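Long-range contact in deoxyribose-phosphate aldolase (Toxoplasma gondii, PDB 4EIV), which belongs to the deoxyribose-phosphate aldolase family of enzymes and folds as a closed eight-stranded parallel alpha/beta barrel: residues D181-S187 with C231-E237. Residues are numbered along the deposited sequence; the frame is centred on the assembly and turned at random. Where two conformers were deposited one is given.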
loop_
_atom_site.group_PDB
_atom_site.type_symbol
_atom_site.label_atom_id
_atom_site.label_comp_id
_atom_site.label_asym_id
_atom_site.label_seq_id
_atom_site.Cartn_x
_atom_site.Cartn_y
_atom_site.Cartn_z
ATOM N N ASP A 181 9.478 -3.468 18.518
ATOM C CA ASP A 181 9.111 -2.713 17.317
ATOM C C ASP A 181 8.017 -3.384 16.482
ATOM O O ASP A 181 7.388 -2.726 15.660
ATOM C CB ASP A 181 10.329 -2.537 16.425
ATOM C CG ASP A 181 11.434 -1.795 17.117
ATOM O OD1 ASP A 181 11.249 -0.609 17.545
ATOM O OD2 ASP A 181 12.541 -2.371 17.236
ATOM N N PHE A 182 7.855 -4.698 16.631
ATOM C CA PHE A 182 6.872 -5.531 15.951
ATOM C C PHE A 182 6.437 -6.615 16.922
ATOM O O PHE A 182 7.257 -7.135 17.691
ATOM C CB PHE A 182 7.483 -6.273 14.742
ATOM C CG PHE A 182 7.200 -5.664 13.376
ATOM C CD1 PHE A 182 7.953 -4.594 12.894
ATOM C CD2 PHE A 182 6.255 -6.243 12.551
ATOM C CE1 PHE A 182 7.702 -4.092 11.613
ATOM C CE2 PHE A 182 5.989 -5.742 11.310
ATOM C CZ PHE A 182 6.716 -4.709 10.827
ATOM N N LEU A 183 5.168 -7.013 16.825
ATOM C CA LEU A 183 4.642 -8.195 17.503
ATOM C C LEU A 183 4.398 -9.259 16.446
ATOM O O LEU A 183 3.687 -9.028 15.473
ATOM C CB LEU A 183 3.341 -7.902 18.229
ATOM C CG LEU A 183 3.454 -6.881 19.349
ATOM C CD1 LEU A 183 2.082 -6.674 20.014
ATOM C CD2 LEU A 183 4.513 -7.288 20.387
ATOM N N GLN A 184 5.058 -10.400 16.614
ATOM C CA GLN A 184 4.969 -11.513 15.711
ATOM C C GLN A 184 4.150 -12.579 16.416
ATOM O O GLN A 184 4.408 -12.945 17.560
ATOM C CB GLN A 184 6.367 -12.006 15.345
ATOM C CG GLN A 184 6.374 -13.264 14.470
ATOM C CD GLN A 184 7.762 -13.621 13.937
ATOM O OE1 GLN A 184 8.611 -12.754 13.748
ATOM N NE2 GLN A 184 7.986 -14.907 13.720
ATOM N N THR A 185 3.173 -13.128 15.716
ATOM C CA THR A 185 2.245 -14.062 16.335
ATOM C C THR A 185 2.885 -15.322 16.886
ATOM O O THR A 185 2.531 -15.785 17.949
ATOM C CB THR A 185 1.147 -14.519 15.321
ATOM O OG1 THR A 185 1.747 -15.117 14.154
ATOM C CG2 THR A 185 0.256 -13.363 14.912
ATOM N N SER A 186 3.821 -15.873 16.144
ATOM C CA SER A 186 4.219 -17.284 16.353
ATOM C C SER A 186 5.522 -17.549 15.648
ATOM O O SER A 186 5.937 -16.808 14.740
ATOM C CB SER A 186 3.105 -18.222 15.839
ATOM O OG SER A 186 2.613 -17.792 14.571
ATOM N N SER A 187 6.213 -18.571 16.132
ATOM C CA SER A 187 7.556 -18.923 15.706
ATOM C C SER A 187 7.789 -19.493 14.313
ATOM O O SER A 187 8.853 -19.261 13.716
ATOM C CB SER A 187 8.077 -19.988 16.671
ATOM O OG SER A 187 8.996 -20.800 15.981
ATOM N N CYS A 231 6.232 3.856 16.143
ATOM C CA CYS A 231 5.664 2.985 15.120
ATOM C C CYS A 231 5.864 1.547 15.530
ATOM O O CYS A 231 6.996 1.149 15.825
ATOM C CB CYS A 231 6.359 3.217 13.777
ATOM S SG CYS A 231 5.737 2.210 12.402
ATOM N N ILE A 232 4.776 0.773 15.567
ATOM C CA ILE A 232 4.855 -0.649 15.936
ATOM C C ILE A 232 4.079 -1.495 14.930
ATOM O O ILE A 232 2.936 -1.207 14.588
ATOM C CB ILE A 232 4.383 -0.918 17.377
ATOM C CG1 ILE A 232 5.204 -0.061 18.361
ATOM C CG2 ILE A 232 4.541 -2.405 17.720
ATOM C CD1 ILE A 232 4.648 0.027 19.758
ATOM N N GLY A 233 4.727 -2.530 14.431
ATOM C CA GLY A 233 4.112 -3.370 13.454
ATOM C C GLY A 233 3.591 -4.683 13.960
ATOM O O GLY A 233 3.830 -5.095 15.105
ATOM N N ILE A 234 2.816 -5.348 13.109
ATOM C CA ILE A 234 2.349 -6.709 13.381
ATOM C C ILE A 234 2.823 -7.621 12.258
ATOM O O ILE A 234 2.736 -7.279 11.077
ATOM C CB ILE A 234 0.812 -6.828 13.530
ATOM C CG1 ILE A 234 0.427 -8.229 14.008
ATOM C CG2 ILE A 234 0.122 -6.575 12.222
ATOM C CD1 ILE A 234 -1.045 -8.382 14.267
ATOM N N LYS A 235 3.367 -8.763 12.661
ATOM C CA LYS A 235 3.780 -9.829 11.747
ATOM C C LYS A 235 2.907 -11.052 11.990
ATOM O O LYS A 235 2.886 -11.591 13.112
ATOM C CB LYS A 235 5.255 -10.193 11.911
ATOM C CG LYS A 235 5.699 -11.381 11.096
ATOM C CD LYS A 235 7.186 -11.564 11.024
ATOM C CE LYS A 235 7.563 -12.859 10.336
ATOM N NZ LYS A 235 9.044 -13.001 10.174
ATOM N N ILE A 236 2.181 -11.466 10.956
ATOM C CA ILE A 236 1.297 -12.614 10.992
ATOM C C ILE A 236 2.082 -13.780 10.409
ATOM O O ILE A 236 2.424 -13.785 9.222
ATOM C CB ILE A 236 0.006 -12.342 10.214
ATOM C CG1 ILE A 236 -0.735 -11.126 10.793
ATOM C CG2 ILE A 236 -0.900 -13.543 10.243
ATOM C CD1 ILE A 236 -2.033 -10.751 10.107
ATOM N N GLU A 237 2.467 -14.702 11.289
ATOM C CA GLU A 237 3.235 -15.900 10.908
ATOM C C GLU A 237 2.234 -17.030 10.703
ATOM O O GLU A 237 1.497 -17.386 11.626
ATOM C CB GLU A 237 4.290 -16.219 11.967
ATOM C CG GLU A 237 5.285 -17.329 11.599
ATOM C CD GLU A 237 4.714 -18.723 11.698
ATOM O OE1 GLU A 237 4.940 -19.479 10.741
ATOM O OE2 GLU A 237 4.054 -19.045 12.724
HETATM O O HOH W 1 8.477 -0.641 14.042
HETATM O O HOH W 2 9.282 1.399 17.130
#
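Phe-182 lays its ring over Gly-233, whose CA sits 3.6 Å from the ring centroid in a CH-pi contact. The chi1 of -101° is unusual and swings the ring across the neighbouring strand. At the ring edge, in its plane, lies the backbone N of Lys-235.

Strands 182-184 and 233-237 are adjacent parallel strands of a TIM barrel. Backbone bonds alternate between them, from Gly-233 N to Asp-181 O through to Thr-185 N on Lys-235 O.

Phe-182, Gln-184 and Lys-235 point into the barrel. Leu-183 and Ile-234 take the other face, where Ile-234 meets helix 196-210. Gln-184 and Lys-235 run side by side, both extended, with CG anti to the backbone N (chi1 175° and 174°). Gln-184 OE1 touches Lys-235 CD at 3.3 Å. Lys-235 NZ goes on to salt bridges with Glu-31 and Glu-118. Gln-184 NE2 instead bonds Ser-186 O at 3.0 Å, nearly in its amide plane, which fixes the amide's rotation.

Beyond strand 182-184, Thr-185 OG1 accepts from Glu-237 N at 3.0 Å and donates to Ser-186 OG at 2.8 Å. Ser-186 OG then donates to the anti side of Glu-237 OE2 at 2.7 Å. His-193 ND1 also bonds this oxygen, and Gly-239 N holds OE1. Side-chain hydroxyls thus carry the ladder on past the last backbone bond, and the buried carboxylate of Glu-237 is fixed in orientation.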